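Local coordinates for putative succinylglutamate desuccinylase / aspartoacylase (Shewanella amazonensis, PDB 3FMC), which is a putative zinc-dependent hydrolase of the succinylglutamate desuccinylase / aspartoacylase family, probably acting on ester bonds, at residues C[135-138]-C[139-142]; C[262-265]-C[266-270]. All coordinates share one frame; numbering follows the deposited sequence.

Overall arrangement
Both contacts are local, each formed along or at the end of one helix of the catalytic domain: contact 1 in the last turns of helix 123-142, contact 2 at the C-terminal end of helix 251-267 and the turn that follows it. Their centres lie 31 Å apart and their nearest atoms about 17 Å, and they do not touch. Contact 1 is a surface contact centred 22 Å from the centre of the chain, built on a salt bridge; contact 2 is partly buried, at 19 Å, and is built on a tyrosine and a Schellman motif. His43, Glu46 and His172, which may form the zinc site, as in relatives of this family, belong to neither contact.

Contact 1: residues C[135-138]-C[139-142]; sequences VEEC and ARRL
Glu137 and Arg140 are joined by an i to i+3 salt bridge on the outer side of helix 123-142, close to its C-terminal end. The arginine can be followed outward from its root. CB lies 3.5 Å from Glu136 O, a turn back. CG stands anti to the backbone N (chi1 176°) and the chain stays extended through chi2, which carries CD beyond the backbone to pass OE2 of Glu137 at 4.0 Å. A bend at chi3 (80°) then swings the guanidinium across to the carboxylate of Glu137, and the two side chains run side by side, pointing the same way. NE donates to Glu137 OE2 at 3.2 Å in a nearly straight bond, while NH2 donates to Glu137 OE1 at 2.9 Å. The grip is thus side-on, one nitrogen to each carboxylate oxygen, with both oxygens near the guanidinium plane. The fit is nevertheless not coplanar: the two flat groups are turned 42° against each other, OE1 being met on its syn side and OE2 from above the carboxylate plane. Two bonds together limit rotation of both charged ends.

Beneath this pair the helical ladder continues. Arg140 N bonds to Glu136 O at 2.9 Å, Ala139 N to Val135 O, Arg141 N to Glu137 O and Leu142 N to Cys138 O. On the inward side Cys138 packs on Val156 and His163, and Leu142 on Val156 and Thr157, all of helix 150-163. Arg141 takes a different course from Arg140, its NE hydrogen-bonded to His152 NE2 of that same helix. Nearer its backbone, Arg141 CB lies 3.3 Å from Cys138 O.

Contact 2: residues C[262-265]-C[266-270]; sequences LAYL and SHRGV
Tyr264 and Arg268, one turn apart, make the tight part of this helix end together with the buried pair Leu265 and Val270. CG of the arginine sits over one face of the tyrosine ring, 3.8 Å from its centroid in a CH-pi contact, and bends at chi2 and chi3 bring NH1 round to donate to Tyr264 OH at 3.0 Å. That hydroxyl lies in the guanidinium plane, although ring and guanidinium are nearly perpendicular; it is also hydrogen-bonded to Glu187. A leucine in place of Tyr264 would probably leave Arg268 NH1 and Glu187 without this shared hydroxyl and the aliphatic part of Arg268 without a ring to lie on. Helix 251-267 ends in a Schellman motif, Gly269 having positive phi (71°) and its N bonded to Ser266 O, while Val270 N reaches back to Leu265 O at 2.9 Å. The turn brings Val270 against Leu265, CB to CB 4.1 Å.

The exposed side is looser: His267 meets the tyrosine obliquely, CD2 to Tyr264 CE1 3.9 Å, and stacks on Tyr193. Leu265 and Val270 pack on Val36 of strand 36-40, Tyr264 and Arg268 lie on Ile167 of strand 167-174, and Leu262 faces helix 48-60.

Contact 1: residues C[135-138]-C[139-142]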
loop_
_atom_site.group_PDB
_atom_site.type_symbol
_atom_site.label_atom_id
_atom_site.label_comp_id
_atom_site.label_asym_id
_atom_site.label_seq_id
_atom_site.Cartn_x
_atom_site.Cartn_y
_atom_site.Cartn_z
ATOM N N VAL C 135 -5.729 -2.482 36.103
ATOM C CA VAL C 135 -4.365 -2.030 35.824
ATOM C C VAL C 135 -3.416 -3.246 35.859
ATOM O O VAL C 135 -2.553 -3.443 34.976
ATOM C CB VAL C 135 -3.926 -0.922 36.788
ATOM C CG1 VAL C 135 -2.415 -0.624 36.686
ATOM C CG2 VAL C 135 -4.715 0.359 36.534
ATOM N N GLU C 136 -3.626 -4.121 36.816
ATOM C CA GLU C 136 -2.773 -5.309 36.916
ATOM C C GLU C 136 -2.995 -6.278 35.768
ATOM O O GLU C 136 -2.059 -6.951 35.327
ATOM C CB GLU C 136 -2.975 -6.031 38.264
ATOM C CG GLU C 136 -2.132 -7.343 38.382
ATOM C CD GLU C 136 -0.614 -7.159 38.117
ATOM O OE1 GLU C 136 -0.075 -6.050 38.340
ATOM O OE2 GLU C 136 0.035 -8.145 37.689
ATOM N N GLU C 137 -4.242 -6.378 35.299
ATOM C CA GLU C 137 -4.593 -7.268 34.205
ATOM C C GLU C 137 -3.917 -6.858 32.876
ATOM O O GLU C 137 -3.556 -7.723 32.047
ATOM C CB GLU C 137 -6.117 -7.369 34.053
ATOM C CG GLU C 137 -6.780 -8.255 35.098
ATOM C CD GLU C 137 -6.369 -9.717 34.997
ATOM O OE1 GLU C 137 -6.808 -10.416 34.083
ATOM O OE2 GLU C 137 -5.590 -10.161 35.840
ATOM N N CYS C 138 -3.748 -5.548 32.695
ATOM C CA CYS C 138 -3.058 -4.999 31.523
ATOM C C CYS C 138 -1.564 -5.395 31.596
ATOM O O CYS C 138 -0.973 -5.791 30.599
ATOM C CB CYS C 138 -3.170 -3.476 31.468
ATOM S SG CYS C 138 -4.841 -2.882 31.046
ATOM N N ALA C 139 -0.958 -5.226 32.774
ATOM C CA ALA C 139 0.435 -5.592 32.998
ATOM C C ALA C 139 0.628 -7.075 32.740
ATOM O O ALA C 139 1.587 -7.475 32.111
ATOM C CB ALA C 139 0.862 -5.224 34.426
ATOM N N ARG C 140 -0.279 -7.903 33.237
ATOM C CA ARG C 140 -0.183 -9.330 33.061
ATOM C C ARG C 140 -0.236 -9.694 31.570
ATOM O O ARG C 140 0.482 -10.578 31.095
ATOM C CB ARG C 140 -1.324 -10.010 33.841
ATOM C CG ARG C 140 -1.382 -11.527 33.663
ATOM C CD ARG C 140 -2.365 -12.215 34.626
ATOM N NE ARG C 140 -3.761 -12.136 34.192
ATOM C CZ ARG C 140 -4.291 -12.885 33.230
ATOM N NH1 ARG C 140 -3.550 -13.762 32.552
ATOM N NH2 ARG C 140 -5.574 -12.743 32.925
ATOM N N ARG C 141 -1.098 -9.011 30.836
ATOM C CA ARG C 141 -1.248 -9.247 29.407
ATOM C C ARG C 141 0.044 -9.009 28.614
ATOM O O ARG C 141 0.368 -9.756 27.695
ATOM C CB ARG C 141 -2.320 -8.295 28.851
ATOM C CG ARG C 141 -2.755 -8.645 27.471
ATOM C CD ARG C 141 -3.590 -9.906 27.488
ATOM N NE ARG C 141 -4.176 -10.067 26.190
ATOM C CZ ARG C 141 -5.088 -10.949 25.853
ATOM N NH1 ARG C 141 -5.532 -11.848 26.725
ATOM N NH2 ARG C 141 -5.514 -10.957 24.609
ATOM N N LEU C 142 0.742 -7.923 28.931
ATOM C CA LEU C 142 1.986 -7.581 28.268
ATOM C C LEU C 142 3.167 -8.440 28.689
ATOM O O LEU C 142 4.203 -8.418 28.018
ATOM C CB LEU C 142 2.344 -6.116 28.492
ATOM C CG LEU C 142 1.348 -5.100 27.912
ATOM C CD1 LEU C 142 1.860 -3.683 28.059
ATOM C CD2 LEU C 142 1.066 -5.391 26.430
#

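Contact 2: residues C[262-265]-C[266-270]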
loop_
_atom_site.group_PDB
_atom_site.type_symbol
_atom_site.label_atom_id
_atom_site.label_comp_id
_atom_site.label_asym_id
_atom_site.label_seq_id
_atom_site.Cartn_x
_atom_site.Cartn_y
_atom_site.Cartn_z
ATOM N N LEU C 262 -14.507 21.682 27.522
ATOM C CA LEU C 262 -14.473 22.479 28.778
ATOM C C LEU C 262 -15.828 22.537 29.466
ATOM O O LEU C 262 -15.889 22.478 30.704
ATOM C CB LEU C 262 -13.937 23.876 28.534
ATOM C CG LEU C 262 -12.448 24.148 28.375
ATOM C CD1 LEU C 262 -12.300 25.647 27.993
ATOM C CD2 LEU C 262 -11.721 23.822 29.659
ATOM N N ALA C 263 -16.913 22.692 28.704
ATOM C CA ALA C 263 -18.267 22.678 29.320
ATOM C C ALA C 263 -18.504 21.358 30.093
ATOM O O ALA C 263 -19.074 21.351 31.191
ATOM C CB ALA C 263 -19.360 22.908 28.267
ATOM N N TYR C 264 -18.094 20.202 29.520
ATOM C CA TYR C 264 -18.229 18.932 30.184
ATOM C C TYR C 264 -17.372 18.899 31.448
ATOM O O TYR C 264 -17.809 18.449 32.484
ATOM C CB TYR C 264 -17.865 17.746 29.255
ATOM C CG TYR C 264 -18.089 16.412 29.899
ATOM C CD1 TYR C 264 -19.362 15.935 30.128
ATOM C CD2 TYR C 264 -17.013 15.600 30.277
ATOM C CE1 TYR C 264 -19.581 14.740 30.741
ATOM C CE2 TYR C 264 -17.234 14.383 30.888
ATOM C CZ TYR C 264 -18.515 13.939 31.099
ATOM O OH TYR C 264 -18.775 12.720 31.707
ATOM N N LEU C 265 -16.146 19.390 31.335
ATOM C CA LEU C 265 -15.220 19.410 32.487
ATOM C C LEU C 265 -15.771 20.302 33.628
ATOM O O LEU C 265 -15.644 19.946 34.791
ATOM C CB LEU C 265 -13.847 19.881 32.013
ATOM C CG LEU C 265 -13.124 18.981 30.994
ATOM C CD1 LEU C 265 -11.692 19.457 30.745
ATOM C CD2 LEU C 265 -13.186 17.541 31.430
ATOM N N SER C 266 -16.352 21.451 33.287
ATOM C CA SER C 266 -17.005 22.316 34.307
ATOM C C SER C 266 -18.171 21.546 34.956
ATOM O O SER C 266 -18.290 21.444 36.179
ATOM C CB SER C 266 -17.465 23.628 33.656
ATOM O OG SER C 266 -18.205 24.410 34.561
ATOM N N HIS C 267 -19.038 20.980 34.116
ATOM C CA HIS C 267 -20.119 20.117 34.592
ATOM C C HIS C 267 -19.684 19.035 35.584
ATOM O O HIS C 267 -20.348 18.797 36.599
ATOM C CB HIS C 267 -20.904 19.550 33.385
ATOM C CG HIS C 267 -21.696 18.317 33.688
ATOM N ND1 HIS C 267 -22.780 18.307 34.538
ATOM C CD2 HIS C 267 -21.603 17.064 33.182
ATOM C CE1 HIS C 267 -23.277 17.084 34.592
ATOM N NE2 HIS C 267 -22.584 16.310 33.766
ATOM N N ARG C 268 -18.565 18.352 35.306
ATOM C CA ARG C 268 -18.060 17.292 36.172
ATOM C C ARG C 268 -17.164 17.762 37.310
ATOM O O ARG C 268 -16.678 16.954 38.089
ATOM C CB ARG C 268 -17.293 16.267 35.326
ATOM C CG ARG C 268 -18.148 15.558 34.255
ATOM C CD ARG C 268 -19.213 14.746 34.889
ATOM N NE ARG C 268 -18.666 13.903 35.945
ATOM C CZ ARG C 268 -18.164 12.688 35.745
ATOM N NH1 ARG C 268 -18.162 12.142 34.536
ATOM N NH2 ARG C 268 -17.706 12.003 36.765
ATOM N N GLY C 269 -16.959 19.058 37.415
ATOM C CA GLY C 269 -16.157 19.616 38.489
ATOM C C GLY C 269 -14.685 19.369 38.410
ATOM O O GLY C 269 -13.999 19.363 39.438
ATOM N N VAL C 270 -14.194 19.204 37.184
ATOM C CA VAL C 270 -12.766 19.025 36.920
ATOM C C VAL C 270 -12.086 20.378 36.951
ATOM O O VAL C 270 -10.951 20.470 37.388
ATOM C CB VAL C 270 -12.546 18.343 35.540
ATOM C CG1 VAL C 270 -11.012 18.382 35.172
ATOM C CG2 VAL C 270 -13.132 16.928 35.556
#